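PDB 6IA8: histone acetyltransferase, ELP3 family from Methanocaldococcus infernus, which catalyses formation of 5-carboxymethyluridine at the wobble position of tRNAs, using acetyl-CoA, S-adenosyl-L-methionine and a [4Fe-4S] cluster. Local coordinates for residues 496-499 against 500-504; 467-470 against 471-474; 202-205 against 206-210; 152-155 against 156-160; 239-242 against 243-247. All blocks are in the same frame, centred on the assembly; numbering follows the deposited sequence.

Contact 1. Residues 496-499 against 500-504; sequences IGVR and EYYRK. With SO4 (sulfate ion), chain G; SO4 (sulfate ion), chain D.
Val-498 meets the aromatic pair of the first helical turn through its CG1 methyl, which comes to 3.4 Å from CE2 of Tyr-502 and also touches CB of Tyr-501. That methyl stands anti to the backbone N (chi1 -167°), the setting that lays it beside the two tyrosines; a small branched residue fits so close a spot. The carbonyl of Val-498 opens the helix, accepting weak hydrogen bonds from the backbone N of Tyr-501 and of Tyr-502, while a water accepts from Glu-500 N and donates to Ile-496 O, tying the preceding loop to the helix start. The next turn is closed by Arg-503 N and Arg-499 O, 3.0 Å apart. Over one face of the Arg-503 guanidinium lies CB of Arg-499, 3.9 Å from NH1. The chain of Arg-503 runs extended to NE, which donates to O1 of a sulfate at 2.9 Å, the oxygen lying in the guanidinium plane. NH1 forms a salt bridge with Glu-179, which also pairs with Arg-499, and a long one with Glu-500. A methionine in place of Arg-503 would probably cost the sulfate this donor and leave Glu-179 with one positive partner fewer. Farther out, the Tyr-502 ring reaches Leu-446, and Tyr-501 OH donates to O3 of a second sulfate, 2.9 Å away in the ring plane. Tyr-502 belongs to the acetyl-CoA site by similarity, so this GNAT helix start probably lines the acetyl-CoA pocket; the Tyr-501 hydroxyl donor faces that side, whereas Arg-503 holds a different sulfate at a separate place.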
# COMPACT_ATOMS: atom_id res chain seq x y z
N ILE A 496 -4.26 -0.91 14.31
CA ILE A 496 -4.45 -1.27 15.71
C ILE A 496 -3.68 -0.30 16.61
O ILE A 496 -4.21 0.20 17.61
CB ILE A 496 -4.04 -2.73 15.95
CG1 ILE A 496 -4.94 -3.66 15.13
CG2 ILE A 496 -4.08 -3.06 17.43
CD1 ILE A 496 -4.34 -5.05 14.87
N GLY A 497 -2.41 -0.04 16.27
CA GLY A 497 -1.56 0.79 17.09
C GLY A 497 -1.73 2.28 16.90
O GLY A 497 -0.98 3.05 17.50
N VAL A 498 -2.70 2.70 16.11
CA VAL A 498 -2.98 4.12 15.88
C VAL A 498 -4.31 4.55 16.50
O VAL A 498 -4.63 5.75 16.49
CB VAL A 498 -2.98 4.44 14.36
CG1 VAL A 498 -2.97 5.95 14.13
CG2 VAL A 498 -1.84 3.78 13.65
N ARG A 499 -5.10 3.61 17.01
CA ARG A 499 -6.41 3.97 17.55
C ARG A 499 -6.28 5.05 18.60
O ARG A 499 -7.10 5.97 18.67
CB ARG A 499 -7.08 2.71 18.11
CG ARG A 499 -7.42 1.68 17.01
CD ARG A 499 -7.94 0.37 17.58
NE ARG A 499 -8.37 -0.54 16.51
CZ ARG A 499 -8.50 -1.86 16.65
NH1 ARG A 499 -8.24 -2.44 17.81
NH2 ARG A 499 -8.89 -2.59 15.62
N GLU A 500 -5.23 4.97 19.43
CA GLU A 500 -5.05 5.94 20.51
C GLU A 500 -4.94 7.35 19.94
O GLU A 500 -5.44 8.30 20.54
CB GLU A 500 -3.80 5.59 21.33
CG GLU A 500 -3.76 6.24 22.69
CD GLU A 500 -4.93 5.84 23.57
OE1 GLU A 500 -5.79 6.70 23.83
OE2 GLU A 500 -4.99 4.67 23.99
N TYR A 501 -4.30 7.49 18.78
CA TYR A 501 -4.15 8.80 18.16
C TYR A 501 -5.51 9.41 17.83
O TYR A 501 -5.75 10.59 18.09
CB TYR A 501 -3.30 8.68 16.90
CG TYR A 501 -3.15 9.98 16.11
CD1 TYR A 501 -2.15 10.90 16.42
CD2 TYR A 501 -4.01 10.29 15.08
CE1 TYR A 501 -2.01 12.08 15.70
CE2 TYR A 501 -3.89 11.46 14.34
CZ TYR A 501 -2.89 12.36 14.66
OH TYR A 501 -2.76 13.52 13.94
N TYR A 502 -6.41 8.60 17.27
CA TYR A 502 -7.74 9.11 16.93
C TYR A 502 -8.60 9.34 18.17
O TYR A 502 -9.46 10.23 18.17
CB TYR A 502 -8.41 8.16 15.93
CG TYR A 502 -7.63 8.13 14.60
CD1 TYR A 502 -7.66 9.20 13.74
CD2 TYR A 502 -6.82 7.04 14.25
CE1 TYR A 502 -6.93 9.21 12.56
CE2 TYR A 502 -6.07 7.04 13.08
CZ TYR A 502 -6.15 8.13 12.22
OH TYR A 502 -5.44 8.15 11.05
N ARG A 503 -8.39 8.57 19.23
CA ARG A 503 -9.10 8.85 20.46
C ARG A 503 -8.78 10.24 20.96
O ARG A 503 -9.67 10.96 21.42
CB ARG A 503 -8.77 7.81 21.53
CG ARG A 503 -9.33 6.44 21.23
CD ARG A 503 -9.28 5.49 22.47
NE ARG A 503 -9.79 4.18 22.10
CZ ARG A 503 -9.04 3.11 21.84
NH1 ARG A 503 -7.72 3.18 21.93
NH2 ARG A 503 -9.62 1.96 21.50
N LYS A 504 -7.50 10.65 20.88
CA LYS A 504 -7.12 12.00 21.27
C LYS A 504 -7.90 13.05 20.47
O LYS A 504 -8.12 14.16 20.95
CB LYS A 504 -5.62 12.21 21.06
CG LYS A 504 -4.73 11.88 22.24
CD LYS A 504 -4.38 10.41 22.32
CE LYS A 504 -3.35 10.15 23.41
NZ LYS A 504 -2.02 10.73 23.09
S SO4 G . -13.22 3.70 22.63
O1 SO4 G . -12.54 3.95 21.36
O2 SO4 G . -13.10 4.89 23.46
O3 SO4 G . -12.60 2.56 23.29
O4 SO4 G . -14.63 3.41 22.39
S SO4 D . 0.05 15.97 14.18
O1 SO4 D . -1.11 16.87 14.00
O2 SO4 D . 1.08 16.77 14.89
O3 SO4 D . -0.36 14.80 14.95
O4 SO4 D . 0.58 15.58 12.86
O HOH W 1 -3.47 2.58 19.61

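Contact 2. Residues 467-470 against 471-474; sequences MGYG and RMLM. With SO4 (sulfate ion), chain D.
Gly-468 and Arg-471 close round a sulfate at the N-terminus of helix 469-484, the pyrophosphate-binding loop and following helix of the GNAT fold; Tyr-469, Gly-470 and Arg-471 are assigned to acetyl-CoA by similarity, and the sulfate probably occupies a phosphate position. Three backbone donors grip the anion: Gly-468 N to O2, Gly-470 N to O4 and Arg-471 N to O1 at 2.8 Å. Glycine suits both places, since Gly-468 has a positive phi (101°) and any CB on Gly-470 would run into O4. The helix end would probably add to the attraction. Side-chain donors complete the grip. Arg-471 bends at its third torsion (chi3 -72°), folding the guanidinium back so that NE meets O1 at 2.9 Å almost in line, while NH2 reaches O2. Helical bonds run from Met-472 N to Gly-468 O, from Leu-473 N to Tyr-469 O and from Met-474 N to Gly-470 O. Apolar contact is slighter: Tyr-469 and Met-472 lie side by side, and Leu-473 turns its branched end to Leu-409 and Leu-423 of the sheet. The flexible Met-472 chain ends with its methyl CE 3.8 Å from CD1 of the Tyr-469 ring.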
# COMPACT_ATOMS: atom_id res chain seq x y z
N MET A 467 3.73 18.39 14.49
CA MET A 467 3.69 19.78 14.06
C MET A 467 2.28 20.25 13.73
O MET A 467 2.12 21.42 13.34
CB MET A 467 4.59 19.97 12.84
CG MET A 467 6.06 19.73 13.11
SD MET A 467 7.06 19.94 11.63
CE MET A 467 6.86 21.69 11.32
N GLY A 468 1.27 19.38 13.83
CA GLY A 468 -0.10 19.77 13.60
C GLY A 468 -0.67 19.40 12.25
O GLY A 468 -1.86 19.63 12.00
N TYR A 469 0.14 18.82 11.36
CA TYR A 469 -0.34 18.57 10.01
C TYR A 469 -1.44 17.52 10.01
O TYR A 469 -2.45 17.68 9.31
CB TYR A 469 0.82 18.15 9.10
CG TYR A 469 1.74 19.28 8.75
CD1 TYR A 469 1.28 20.38 8.03
CD2 TYR A 469 3.07 19.26 9.14
CE1 TYR A 469 2.11 21.44 7.72
CE2 TYR A 469 3.93 20.32 8.82
CZ TYR A 469 3.44 21.40 8.11
OH TYR A 469 4.30 22.43 7.80
N GLY A 470 -1.26 16.47 10.81
CA GLY A 470 -2.27 15.42 10.88
C GLY A 470 -3.59 15.95 11.41
O GLY A 470 -4.65 15.75 10.82
N ARG A 471 -3.52 16.71 12.50
CA ARG A 471 -4.73 17.27 13.07
C ARG A 471 -5.40 18.25 12.12
O ARG A 471 -6.63 18.30 12.06
CB ARG A 471 -4.41 17.96 14.39
CG ARG A 471 -4.29 16.99 15.54
CD ARG A 471 -3.60 17.64 16.74
NE ARG A 471 -2.18 17.84 16.48
CZ ARG A 471 -1.33 18.40 17.33
NH1 ARG A 471 -1.75 18.82 18.52
NH2 ARG A 471 -0.05 18.54 16.99
N MET A 472 -4.61 19.05 11.39
CA MET A 472 -5.20 19.99 10.44
C MET A 472 -5.86 19.26 9.27
O MET A 472 -6.93 19.67 8.79
CB MET A 472 -4.13 20.96 9.95
CG MET A 472 -3.72 22.01 10.96
SD MET A 472 -2.69 23.31 10.22
CE MET A 472 -1.09 22.50 10.16
N LEU A 473 -5.26 18.18 8.78
CA LEU A 473 -5.91 17.43 7.71
C LEU A 473 -7.22 16.81 8.20
O LEU A 473 -8.21 16.79 7.46
CB LEU A 473 -4.97 16.36 7.16
CG LEU A 473 -3.79 16.85 6.32
CD1 LEU A 473 -2.79 15.76 6.04
CD2 LEU A 473 -4.32 17.44 5.00
N MET A 474 -7.23 16.27 9.42
CA MET A 474 -8.46 15.70 9.96
C MET A 474 -9.54 16.76 10.11
O MET A 474 -10.71 16.52 9.77
CB MET A 474 -8.20 15.02 11.30
CG MET A 474 -7.33 13.76 11.17
SD MET A 474 -8.22 12.40 10.31
CE MET A 474 -9.44 12.07 11.58
S SO4 D . 0.05 15.97 14.18
O1 SO4 D . -1.11 16.87 14.00
O2 SO4 D . 1.08 16.77 14.89
O3 SO4 D . -0.36 14.80 14.95
O4 SO4 D . 0.58 15.58 12.86

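Contact 3. Residues 202-205 against 206-210; sequences INQM and LKLGA
Gln-204 and Lys-207 are brought together by their torsions: CG of each stands anti to its own backbone N (chi1 165° and -166°), and Gln-204 then bends at its second torsion (67°) while Lys-207 bends at its third. The ammonium NZ of Lys-207 thereby arrives 3.0 Å from OE1 of Gln-204, in the amide plane and on a lone pair of the oxygen. The other end of the amide, NE2, lies 3.6 Å from CD2 of Leu-208 and donates to OD1 of Asp-153 on helix 149-164, whose OD2 forms a salt bridge with the same NZ. An amide suits this place because its oxygen can accept from the lysine while its nitrogen donates to the aspartate. A leucine in place of Gln-204 would probably leave Asp-153 OD1 without this donor and let the lysine end turn more freely. Ile-202 and Leu-206 lie side by side, CG2 and CD1 being 4.1 Å apart, and the isoleucine continues to Leu-243 and Leu-244 of helix 234-245. The helix stops in a Schellman motif: Ala-210 N bonds Met-205 O at 3.0 Å, Gly-209 N bonds Leu-206 O, and Gly-209 takes the positive phi that glycine adopts without strain. CB of Ala-210 packs on CB of Met-205 at 4.0 Å, a small residue where the chain turns back toward strand 212-218 of the beta-alpha-beta unit. The buried amide is thus met at both ends, by an ammonium and a carboxylate nearer the surface that would probably steady each other's charge.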
# COMPACT_ATOMS: atom_id res chain seq x y z
N ILE A 202 -13.62 -9.69 3.24
CA ILE A 202 -13.30 -8.34 3.69
C ILE A 202 -13.71 -8.16 5.15
O ILE A 202 -12.98 -7.56 5.94
CB ILE A 202 -13.97 -7.29 2.79
CG1 ILE A 202 -13.36 -7.36 1.38
CG2 ILE A 202 -13.79 -5.92 3.39
CD1 ILE A 202 -14.05 -6.53 0.36
N ASN A 203 -14.87 -8.68 5.54
CA ASN A 203 -15.25 -8.67 6.95
C ASN A 203 -14.15 -9.30 7.82
O ASN A 203 -13.79 -8.77 8.88
CB ASN A 203 -16.57 -9.41 7.17
CG ASN A 203 -17.76 -8.67 6.59
OD1 ASN A 203 -17.73 -7.46 6.43
ND2 ASN A 203 -18.82 -9.40 6.30
N GLN A 204 -13.62 -10.44 7.38
CA GLN A 204 -12.57 -11.12 8.14
C GLN A 204 -11.30 -10.27 8.19
O GLN A 204 -10.66 -10.13 9.24
CB GLN A 204 -12.31 -12.50 7.53
CG GLN A 204 -11.04 -13.19 7.97
CD GLN A 204 -11.03 -13.59 9.44
OE1 GLN A 204 -12.03 -13.49 10.15
NE2 GLN A 204 -9.88 -14.02 9.89
N MET A 205 -10.93 -9.66 7.06
CA MET A 205 -9.72 -8.84 7.07
C MET A 205 -9.87 -7.66 8.00
O MET A 205 -8.93 -7.31 8.70
CB MET A 205 -9.38 -8.40 5.65
CG MET A 205 -8.83 -9.56 4.81
SD MET A 205 -8.32 -9.15 3.15
CE MET A 205 -9.78 -8.45 2.55
N LEU A 206 -11.03 -7.01 8.00
CA LEU A 206 -11.28 -5.94 8.97
C LEU A 206 -11.20 -6.45 10.40
O LEU A 206 -10.67 -5.77 11.29
CB LEU A 206 -12.64 -5.30 8.71
CG LEU A 206 -12.75 -4.48 7.42
CD1 LEU A 206 -14.19 -4.21 7.05
CD2 LEU A 206 -11.98 -3.20 7.64
N LYS A 207 -11.74 -7.65 10.67
CA LYS A 207 -11.63 -8.22 12.01
C LYS A 207 -10.17 -8.36 12.43
O LYS A 207 -9.82 -8.16 13.60
CB LYS A 207 -12.33 -9.58 12.06
CG LYS A 207 -12.58 -10.11 13.49
CD LYS A 207 -13.16 -11.53 13.47
CE LYS A 207 -12.06 -12.57 13.32
NZ LYS A 207 -12.59 -13.93 13.03
N LEU A 208 -9.31 -8.74 11.49
CA LEU A 208 -7.90 -8.92 11.80
C LEU A 208 -7.18 -7.60 12.07
O LEU A 208 -6.07 -7.62 12.60
CB LEU A 208 -7.21 -9.63 10.64
CG LEU A 208 -7.68 -11.03 10.29
CD1 LEU A 208 -7.05 -11.54 9.02
CD2 LEU A 208 -7.40 -12.00 11.44
N GLY A 209 -7.75 -6.47 11.67
CA GLY A 209 -7.08 -5.19 11.78
C GLY A 209 -6.42 -4.71 10.51
O GLY A 209 -5.56 -3.82 10.58
N ALA A 210 -6.78 -5.27 9.36
CA ALA A 210 -6.15 -4.87 8.11
C ALA A 210 -6.45 -3.42 7.80
O ALA A 210 -7.55 -2.93 8.07
CB ALA A 210 -6.64 -5.75 6.95

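Contact 4. Residues 152-155 against 156-160; sequences QDWF and IKRCL. With SO4 (sulfate ion), chain F.
Trp-154 and Arg-158, one helical turn apart, meet as indole face and aliphatic chain. CG of Arg-158 sits over the five-membered ring, 3.8 Å from its centroid and 21° off the normal, a CH-pi contact displaced toward the rim. The tryptophan CG is anti to its backbone N (chi1 169°), which swings the indole along the helix to receive this methylene. At the ring edge NE1 donates to O4 of a sulfate, 3.0 Å away and in the plane, and Lys-157 NZ reaches O1 of the same ion at 3.2 Å. The Arg-158 guanidinium turns one face to sulfate O2, its plane 27° from that of the indole. Asp-161 forms salt bridges with both Lys-157 NZ and Arg-158 NH1. Long cationic chains suit this side of the helix, where their carbons pack and their ends meet anions.

Phe-155 faces inward. Its CE1 lies 3.7 Å from SG of Cys-159, with the sulfur 4.5 Å from the ring centroid in an oblique sulfur-aromatic contact; the compact thiol fits beside the ring. Ile-156 passes the apolar packing on to Leu-171 and to Leu-208 of helix 199-208. Backbone bonds from Ile-156, Lys-157, Arg-158 and Cys-159 to the residues four earlier complete the turns. The result is an amphipathic helix of the radical SAM core, one of those packed round the parallel sheet of its partial TIM-barrel fold.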
# COMPACT_ATOMS: atom_id res chain seq x y z
N GLN A 152 -6.13 -17.95 10.21
CA GLN A 152 -5.89 -16.52 10.05
C GLN A 152 -5.85 -15.81 11.40
O GLN A 152 -4.96 -14.98 11.65
CB GLN A 152 -6.98 -15.88 9.20
CG GLN A 152 -7.20 -16.47 7.81
CD GLN A 152 -8.23 -15.69 7.03
OE1 GLN A 152 -8.24 -14.46 7.05
NE2 GLN A 152 -9.13 -16.38 6.34
N ASP A 153 -6.84 -16.07 12.25
CA ASP A 153 -6.90 -15.41 13.55
C ASP A 153 -5.66 -15.75 14.36
O ASP A 153 -5.03 -14.86 14.95
CB ASP A 153 -8.16 -15.83 14.31
CG ASP A 153 -9.42 -15.28 13.69
OD1 ASP A 153 -9.32 -14.48 12.72
OD2 ASP A 153 -10.51 -15.62 14.19
N TRP A 154 -5.28 -17.03 14.37
CA TRP A 154 -4.11 -17.45 15.13
C TRP A 154 -2.84 -16.81 14.59
O TRP A 154 -2.01 -16.31 15.36
CB TRP A 154 -4.01 -18.99 15.11
CG TRP A 154 -2.72 -19.53 15.64
CD1 TRP A 154 -2.41 -19.78 16.95
CD2 TRP A 154 -1.57 -19.90 14.87
NE1 TRP A 154 -1.13 -20.28 17.05
CE2 TRP A 154 -0.59 -20.37 15.79
CE3 TRP A 154 -1.27 -19.89 13.50
CZ2 TRP A 154 0.66 -20.80 15.37
CZ3 TRP A 154 -0.03 -20.33 13.09
CH2 TRP A 154 0.93 -20.77 14.03
N PHE A 155 -2.69 -16.78 13.26
CA PHE A 155 -1.46 -16.26 12.68
C PHE A 155 -1.26 -14.79 13.03
O PHE A 155 -0.16 -14.36 13.43
CB PHE A 155 -1.49 -16.44 11.16
CG PHE A 155 -0.17 -16.21 10.50
CD1 PHE A 155 0.23 -14.93 10.17
CD2 PHE A 155 0.66 -17.27 10.21
CE1 PHE A 155 1.45 -14.72 9.55
CE2 PHE A 155 1.88 -17.07 9.59
CZ PHE A 155 2.29 -15.81 9.25
N ILE A 156 -2.32 -14.00 12.89
CA ILE A 156 -2.21 -12.58 13.21
C ILE A 156 -2.02 -12.39 14.71
O ILE A 156 -1.24 -11.53 15.15
CB ILE A 156 -3.44 -11.81 12.71
CG1 ILE A 156 -3.52 -11.87 11.17
CG2 ILE A 156 -3.37 -10.37 13.22
CD1 ILE A 156 -2.33 -11.36 10.44
N LYS A 157 -2.73 -13.18 15.52
CA LYS A 157 -2.57 -13.12 16.97
C LYS A 157 -1.11 -13.29 17.35
O LYS A 157 -0.58 -12.54 18.18
CB LYS A 157 -3.42 -14.21 17.63
CG LYS A 157 -3.23 -14.30 19.12
CD LYS A 157 -4.04 -15.50 19.71
CE LYS A 157 -3.63 -15.80 21.10
NZ LYS A 157 -2.21 -16.24 21.21
N ARG A 158 -0.45 -14.28 16.76
CA ARG A 158 0.92 -14.60 17.15
C ARG A 158 1.90 -13.53 16.68
O ARG A 158 2.94 -13.30 17.33
CB ARG A 158 1.31 -15.98 16.61
CG ARG A 158 0.57 -17.14 17.24
CD ARG A 158 0.88 -17.23 18.75
NE ARG A 158 2.27 -17.65 18.98
CZ ARG A 158 2.95 -17.45 20.10
NH1 ARG A 158 2.39 -16.79 21.10
NH2 ARG A 158 4.19 -17.90 20.20
N CYS A 159 1.65 -12.93 15.52
CA CYS A 159 2.47 -11.79 15.13
C CYS A 159 2.36 -10.66 16.14
O CYS A 159 3.37 -10.02 16.50
CB CYS A 159 2.06 -11.30 13.73
SG CYS A 159 2.36 -12.48 12.39
N LEU A 160 1.14 -10.37 16.58
CA LEU A 160 0.94 -9.34 17.59
C LEU A 160 1.55 -9.76 18.93
O LEU A 160 2.06 -8.89 19.66
CB LEU A 160 -0.54 -9.04 17.76
CG LEU A 160 -1.22 -8.43 16.54
CD1 LEU A 160 -2.71 -8.35 16.76
CD2 LEU A 160 -0.62 -7.08 16.24
S SO4 F . -0.88 -20.09 21.15
O1 SO4 F . -2.16 -19.42 20.90
O2 SO4 F . 0.12 -19.09 21.50
O3 SO4 F . -1.03 -21.03 22.25
O4 SO4 F . -0.44 -20.81 19.95

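Contact 5. Residues 239-242 against 243-247; sequences KATQ and LLKDS
Gln-242 reaches along the helix to Asp-246, and its side chain can be followed outward. CB, still close to the backbone, lies 3.1 Å from Leu-243 N. CG stands anti to the backbone N and approaches OD2 of Asp-246 at 3.6 Å; the chain then bends at its second torsion (-100°), which carries the amide across the turn. CD rests 3.6 Å from Leu-243 N. OE1 accepts from NZ of Lys-239 in the carbonyl plane, though that lysine is poorly ordered, and it lies 3.9 Å from CD2 of Leu-243. NE2 of Gln-242 donates to OD2 of Asp-246 at 2.7 Å, nearly straight at 169°; the carboxylate oxygen is met on its anti side, with amide and carboxylate planes turned 58° apart. Glutamine serves here as both acceptor and donor, linking a cation to a carboxylate. Asp-246 has further holders: OD1 pairs with Arg-426, and backbone N atoms of Tyr-429 and Lys-430 bond the carboxylate. A short acidic residue suits the helix end, where it can take donors from a neighbouring loop. Leu-243 and Leu-244 pack on Ile-202 of helix 199-208, Leu-244 also on strands 212-218 and 250-255, so the apolar flank of helix 234-245 lies against the radical SAM sheet while its C-terminal end meets the acetyltransferase strand 418-427 through Arg-426.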
# COMPACT_ATOMS: atom_id res chain seq x y z
N LYS A 239 -14.50 -5.46 -9.11
CA LYS A 239 -15.44 -5.62 -8.01
C LYS A 239 -14.72 -5.57 -6.66
O LYS A 239 -15.20 -4.94 -5.71
CB LYS A 239 -16.20 -6.94 -8.15
CG LYS A 239 -17.22 -7.20 -7.05
CD LYS A 239 -18.25 -6.09 -6.97
CE LYS A 239 -19.40 -6.45 -6.05
NZ LYS A 239 -20.36 -5.33 -5.87
N ALA A 240 -13.63 -6.32 -6.53
CA ALA A 240 -12.84 -6.26 -5.30
C ALA A 240 -12.44 -4.82 -4.96
O ALA A 240 -12.48 -4.41 -3.79
CB ALA A 240 -11.58 -7.13 -5.41
N THR A 241 -11.99 -4.07 -5.97
CA THR A 241 -11.56 -2.70 -5.72
C THR A 241 -12.70 -1.86 -5.12
O THR A 241 -12.49 -1.13 -4.14
CB THR A 241 -11.06 -2.06 -7.01
OG1 THR A 241 -9.87 -2.72 -7.51
CG2 THR A 241 -10.72 -0.56 -6.79
N GLN A 242 -13.91 -1.99 -5.67
CA GLN A 242 -15.04 -1.24 -5.16
C GLN A 242 -15.42 -1.67 -3.74
O GLN A 242 -15.73 -0.84 -2.89
CB GLN A 242 -16.23 -1.42 -6.10
CG GLN A 242 -17.53 -0.79 -5.58
CD GLN A 242 -18.48 -1.77 -4.95
OE1 GLN A 242 -18.73 -2.83 -5.49
NE2 GLN A 242 -19.03 -1.40 -3.79
N LEU A 243 -15.46 -2.98 -3.48
CA LEU A 243 -15.82 -3.43 -2.15
C LEU A 243 -14.79 -2.98 -1.12
O LEU A 243 -15.15 -2.63 0.01
CB LEU A 243 -15.95 -4.95 -2.14
CG LEU A 243 -17.12 -5.53 -2.94
CD1 LEU A 243 -16.99 -7.05 -2.98
CD2 LEU A 243 -18.44 -5.13 -2.32
N LEU A 244 -13.51 -2.99 -1.50
CA LEU A 244 -12.45 -2.53 -0.60
C LEU A 244 -12.58 -1.04 -0.33
O LEU A 244 -12.56 -0.60 0.83
CB LEU A 244 -11.08 -2.86 -1.21
CG LEU A 244 -10.70 -4.35 -1.18
CD1 LEU A 244 -9.49 -4.57 -2.10
CD2 LEU A 244 -10.44 -4.84 0.18
N LYS A 245 -12.74 -0.24 -1.39
CA LYS A 245 -12.86 1.20 -1.23
C LYS A 245 -14.08 1.56 -0.38
O LYS A 245 -14.00 2.43 0.49
CB LYS A 245 -12.98 1.86 -2.60
CG LYS A 245 -11.68 1.96 -3.44
CD LYS A 245 -10.60 2.78 -2.72
CE LYS A 245 -9.46 3.09 -3.70
NZ LYS A 245 -9.90 4.13 -4.66
N ASP A 246 -15.21 0.89 -0.62
CA ASP A 246 -16.43 1.18 0.12
C ASP A 246 -16.41 0.60 1.52
O ASP A 246 -17.37 0.80 2.25
CB ASP A 246 -17.66 0.68 -0.66
CG ASP A 246 -18.00 1.60 -1.83
OD1 ASP A 246 -17.61 2.82 -1.77
OD2 ASP A 246 -18.66 1.13 -2.78
N SER A 247 -15.37 -0.14 1.89
CA SER A 247 -15.13 -0.54 3.27
C SER A 247 -13.99 0.26 3.90
O SER A 247 -13.55 -0.07 5.01
CB SER A 247 -14.82 -2.04 3.30
OG SER A 247 -15.89 -2.78 2.70

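Contacts 1 and 2 belong to the acetyltransferase part, their centres 14 Å apart, and share one sulfate: Tyr-501 OH binds it from one helix start while the loop and helix of contact 2 hold it from the other. Residues assigned to acetyl-CoA by similarity occur in both. Contacts 3, 4 and 5 are helices of the radical SAM core. Contact 3 lies between the other two, 12 Å from contact 4 and 13 Å from contact 5 by centres; it bonds Asp-153 of the former and packs Ile-202 on Leu-243 of the latter. Ile-496 of contact 1 touches Gly-209 and Leu-160, joining the two domains.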